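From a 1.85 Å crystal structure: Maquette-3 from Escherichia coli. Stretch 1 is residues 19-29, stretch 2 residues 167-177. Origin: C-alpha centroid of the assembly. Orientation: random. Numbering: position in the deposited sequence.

Stretch 1 (19-29) QLLQEIQQLIR
Stretch 2 (167-177) KQQRELLQLVQ

The two stretches are antiparallel helices of one chain joined by apolar knobs-into-holes packing, with no hydrogen bond crossing between them. Residues 19-29 and 167-177 are helical throughout, and both helices extend beyond the stretches at each end. Phi lies between -54° and -69° and psi between -35° and -49°, and i to i-4 backbone hydrogen bonds support the assignment, for example Ile 24 N to Leu 20 O at 2.8 Å and Leu 172 N to Gln 168 O at 2.9 Å. The axes approach to 10.1 Å, with 161° between their N-to-C directions and a signed crossing angle of -161°. The register is set by Ile 24 and Leu 175, whose CA atoms lie 6.7 Å apart; from there, residue numbers rise along one helix as they fall along the other.

Two leucines form the centre of the 456 Å² buried between the stretches. Leu 27, with CA-to-CB directed toward the partner and chi1 t, chi2 p, inserts its side chain among Gln 168, Glu 171, Leu 172 and Leu 175. Leu 27 CD2 goes deep enough to reach the backbone, 3.4 Å from Leu 172 N and 3.7 Å from Gln 168 O; because these two backbone atoms are already hydrogen-bonded to each other, the methyl covers a satisfied pair. Leu 27 CD2 also lies 3.7 Å from Leu 172 CB and 3.8 Å from Leu 175 CD1.

Leu 175 answers in the reverse direction. Also directed toward its partner, but with chi1 m and chi2 t, it sits among Leu 20, Glu 23, Ile 24 and Leu 27. Leu 175 CB is 3.7 Å from Ile 24 CG1, and Leu 175 CD2 is 3.9 Å from Leu 20 CD1. Leu 20 CD2 in turn approaches Leu 175 O to 3.5 Å.

The flanking aliphatic residues start sideways. Leu 20 and Leu 172, both t then p, and Ile 24, m then t, nevertheless bring their ends nearer to the opposing helix. Ile 24 CG2 meets Leu 172 CD1 at 4.1 Å, while Ile 28, also m then t, makes a looser contact through CG1 to Leu 172 CD2 at 4.3 Å. These leucine and isoleucine side chains have no polar atoms to satisfy, which suits their buried positions.

At the exposed margin, Glu 23 is extended (chi1 and chi2 both t), and its methylene carbon CG packs 3.8 Å from Leu 175 CD1. Glu 171 begins toward the partner, but its end leads away; its CB remains 4.0 Å from Leu 27 CD2. These acids can therefore contribute aliphatic carbon to the contact while remaining exposed. Gln 168, m then t, is a less complete polar match: OE1 is hydrogen-bonded elsewhere in the structure, whereas NE2, 4.1 Å from Leu 27 CD1, is buried by the contact without a partner in the model.

Away from the interface, Arg 29 NH1 donates to Gln 26 OE1 at 2.6 Å, a bond within one helix; neither residue touches the other stretch.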

# COMPACT_ATOMS: atom_id res chain seq x y z
N GLN A 19 7.07 9.46 -6.52
CA GLN A 19 6.41 8.83 -7.70
C GLN A 19 5.79 7.49 -7.29
O GLN A 19 4.67 7.21 -7.74
CB GLN A 19 7.40 8.67 -8.86
CG GLN A 19 7.76 9.99 -9.53
CD GLN A 19 8.51 9.80 -10.82
OE1 GLN A 19 8.37 8.79 -11.51
NE2 GLN A 19 9.32 10.79 -11.18
N LEU A 20 6.47 6.71 -6.45
CA LEU A 20 5.98 5.39 -6.00
C LEU A 20 4.70 5.57 -5.18
O LEU A 20 3.74 4.82 -5.40
CB LEU A 20 7.06 4.66 -5.20
CG LEU A 20 6.69 3.28 -4.68
CD1 LEU A 20 6.21 2.38 -5.80
CD2 LEU A 20 7.87 2.65 -3.95
N LEU A 21 4.67 6.55 -4.27
CA LEU A 21 3.47 6.80 -3.42
C LEU A 21 2.30 7.26 -4.30
O LEU A 21 1.16 6.86 -4.00
CB LEU A 21 3.81 7.82 -2.33
CG LEU A 21 4.66 7.29 -1.18
CD1 LEU A 21 5.14 8.42 -0.29
CD2 LEU A 21 3.90 6.25 -0.36
N GLN A 22 2.57 8.01 -5.37
CA GLN A 22 1.54 8.42 -6.36
C GLN A 22 1.00 7.17 -7.06
O GLN A 22 -0.23 7.04 -7.18
CB GLN A 22 2.11 9.44 -7.35
CG GLN A 22 2.36 10.81 -6.73
CD GLN A 22 3.01 11.78 -7.69
OE1 GLN A 22 2.94 11.62 -8.90
NE2 GLN A 22 3.66 12.79 -7.14
N GLU A 23 1.90 6.27 -7.49
CA GLU A 23 1.54 4.98 -8.14
C GLU A 23 0.69 4.15 -7.18
O GLU A 23 -0.32 3.57 -7.63
CB GLU A 23 2.80 4.23 -8.57
CG GLU A 23 2.52 2.96 -9.34
CD GLU A 23 3.75 2.27 -9.92
OE1 GLU A 23 4.88 2.68 -9.56
OE2 GLU A 23 3.57 1.33 -10.71
N ILE A 24 1.07 4.09 -5.90
CA ILE A 24 0.31 3.38 -4.84
C ILE A 24 -1.10 4.00 -4.71
O ILE A 24 -2.07 3.23 -4.69
CB ILE A 24 1.09 3.40 -3.51
CG1 ILE A 24 2.24 2.39 -3.54
CG2 ILE A 24 0.16 3.17 -2.33
CD1 ILE A 24 3.21 2.50 -2.39
N GLN A 25 -1.20 5.32 -4.63
CA GLN A 25 -2.51 6.02 -4.48
C GLN A 25 -3.40 5.72 -5.70
O GLN A 25 -4.61 5.49 -5.50
CB GLN A 25 -2.31 7.52 -4.26
CG GLN A 25 -1.58 7.83 -2.96
CD GLN A 25 -2.15 9.03 -2.25
OE1 GLN A 25 -2.05 10.16 -2.72
NE2 GLN A 25 -2.74 8.78 -1.09
N GLN A 26 -2.82 5.71 -6.90
CA GLN A 26 -3.57 5.42 -8.15
C GLN A 26 -4.06 3.97 -8.13
O GLN A 26 -5.22 3.74 -8.52
CB GLN A 26 -2.72 5.70 -9.40
CG GLN A 26 -3.46 5.45 -10.71
CD GLN A 26 -4.71 6.29 -10.85
OE1 GLN A 26 -4.79 7.41 -10.36
NE2 GLN A 26 -5.71 5.74 -11.53
N LEU A 27 -3.21 3.02 -7.71
CA LEU A 27 -3.58 1.58 -7.67
C LEU A 27 -4.69 1.38 -6.63
O LEU A 27 -5.63 0.63 -6.92
CB LEU A 27 -2.35 0.72 -7.38
CG LEU A 27 -2.61 -0.79 -7.26
CD1 LEU A 27 -3.45 -1.31 -8.42
CD2 LEU A 27 -1.29 -1.55 -7.20
N ILE A 28 -4.62 2.05 -5.48
CA ILE A 28 -5.70 1.99 -4.45
C ILE A 28 -7.02 2.49 -5.06
O ILE A 28 -8.05 1.84 -4.83
CB ILE A 28 -5.34 2.77 -3.17
CG1 ILE A 28 -4.21 2.08 -2.40
CG2 ILE A 28 -6.57 2.95 -2.30
CD1 ILE A 28 -3.56 2.95 -1.35
N ARG A 29 -6.98 3.59 -5.81
CA ARG A 29 -8.19 4.16 -6.48
C ARG A 29 -8.77 3.10 -7.43
O ARG A 29 -10.00 2.93 -7.44
CB ARG A 29 -7.86 5.46 -7.21
CG ARG A 29 -7.85 6.69 -6.31
CD ARG A 29 -7.92 7.98 -7.10
NE ARG A 29 -6.69 8.19 -7.86
CZ ARG A 29 -5.58 8.75 -7.38
NH1 ARG A 29 -4.52 8.87 -8.17
NH2 ARG A 29 -5.52 9.17 -6.13
N LYS A 167 -4.88 -10.09 -8.45
CA LYS A 167 -3.71 -9.65 -9.27
C LYS A 167 -3.28 -8.25 -8.84
O LYS A 167 -2.07 -8.03 -8.66
CB LYS A 167 -4.03 -9.63 -10.77
CG LYS A 167 -4.00 -10.98 -11.47
CD LYS A 167 -4.15 -10.86 -12.97
CE LYS A 167 -4.12 -12.20 -13.69
NZ LYS A 167 -5.40 -12.92 -13.55
N GLN A 168 -4.25 -7.33 -8.69
CA GLN A 168 -4.00 -5.91 -8.32
C GLN A 168 -3.49 -5.82 -6.87
O GLN A 168 -2.61 -4.97 -6.62
CB GLN A 168 -5.27 -5.08 -8.52
CG GLN A 168 -5.66 -4.95 -9.99
CD GLN A 168 -6.92 -4.13 -10.18
OE1 GLN A 168 -7.78 -4.48 -10.98
NE2 GLN A 168 -7.03 -3.04 -9.45
N GLN A 169 -4.01 -6.63 -5.95
CA GLN A 169 -3.55 -6.61 -4.53
C GLN A 169 -2.11 -7.11 -4.44
O GLN A 169 -1.35 -6.55 -3.64
CB GLN A 169 -4.51 -7.38 -3.63
CG GLN A 169 -5.70 -6.53 -3.18
CD GLN A 169 -6.84 -7.36 -2.65
OE1 GLN A 169 -6.85 -8.58 -2.79
NE2 GLN A 169 -7.80 -6.70 -2.03
N ARG A 170 -1.71 -8.11 -5.24
CA ARG A 170 -0.30 -8.58 -5.30
C ARG A 170 0.59 -7.49 -5.89
O ARG A 170 1.74 -7.36 -5.44
CB ARG A 170 -0.18 -9.85 -6.15
CG ARG A 170 -0.88 -11.05 -5.54
CD ARG A 170 -0.30 -12.34 -6.06
NE ARG A 170 -1.20 -13.44 -5.79
CZ ARG A 170 -1.35 -14.03 -4.61
NH1 ARG A 170 -0.64 -13.64 -3.56
NH2 ARG A 170 -2.20 -15.03 -4.49
N GLU A 171 0.08 -6.76 -6.87
CA GLU A 171 0.79 -5.61 -7.49
C GLU A 171 1.02 -4.55 -6.41
O GLU A 171 2.14 -4.02 -6.33
CB GLU A 171 -0.01 -5.08 -8.69
CG GLU A 171 0.85 -4.61 -9.84
CD GLU A 171 1.76 -5.67 -10.43
OE1 GLU A 171 1.24 -6.63 -11.03
OE2 GLU A 171 2.99 -5.54 -10.27
N LEU A 172 0.01 -4.28 -5.59
CA LEU A 172 0.07 -3.28 -4.49
C LEU A 172 1.09 -3.74 -3.44
O LEU A 172 1.90 -2.90 -3.01
CB LEU A 172 -1.33 -3.11 -3.89
CG LEU A 172 -1.45 -2.11 -2.74
CD1 LEU A 172 -0.90 -0.74 -3.13
CD2 LEU A 172 -2.90 -1.99 -2.28
N LEU A 173 1.07 -5.02 -3.05
CA LEU A 173 2.09 -5.58 -2.11
C LEU A 173 3.50 -5.30 -2.64
O LEU A 173 4.34 -4.87 -1.85
CB LEU A 173 1.88 -7.09 -1.91
CG LEU A 173 1.00 -7.50 -0.73
CD1 LEU A 173 0.96 -9.02 -0.59
CD2 LEU A 173 1.48 -6.87 0.57
N GLN A 174 3.74 -5.54 -3.94
CA GLN A 174 5.07 -5.33 -4.57
C GLN A 174 5.49 -3.85 -4.44
O GLN A 174 6.68 -3.60 -4.17
CB GLN A 174 5.06 -5.77 -6.03
CG GLN A 174 4.97 -7.29 -6.19
CD GLN A 174 4.84 -7.70 -7.63
OE1 GLN A 174 5.72 -7.44 -8.44
NE2 GLN A 174 3.75 -8.38 -7.95
N LEU A 175 4.57 -2.91 -4.66
CA LEU A 175 4.88 -1.46 -4.57
C LEU A 175 5.26 -1.11 -3.13
O LEU A 175 6.19 -0.31 -2.96
CB LEU A 175 3.68 -0.63 -5.05
CG LEU A 175 3.26 -0.82 -6.51
CD1 LEU A 175 2.13 0.13 -6.87
CD2 LEU A 175 4.43 -0.65 -7.47
N VAL A 176 4.59 -1.70 -2.13
CA VAL A 176 4.86 -1.43 -0.69
C VAL A 176 6.23 -2.02 -0.34
O VAL A 176 6.96 -1.41 0.46
CB VAL A 176 3.75 -1.99 0.22
CG1 VAL A 176 4.07 -1.79 1.69
CG2 VAL A 176 2.40 -1.37 -0.11
N GLN A 177 6.57 -3.16 -0.94
CA GLN A 177 7.89 -3.83 -0.76
C GLN A 177 8.97 -2.94 -1.40
O GLN A 177 10.04 -2.78 -0.76
CB GLN A 177 7.80 -5.26 -1.29
CG GLN A 177 6.91 -6.15 -0.43
CD GLN A 177 6.38 -7.38 -1.13
OE1 GLN A 177 6.55 -7.56 -2.34
NE2 GLN A 177 5.70 -8.24 -0.39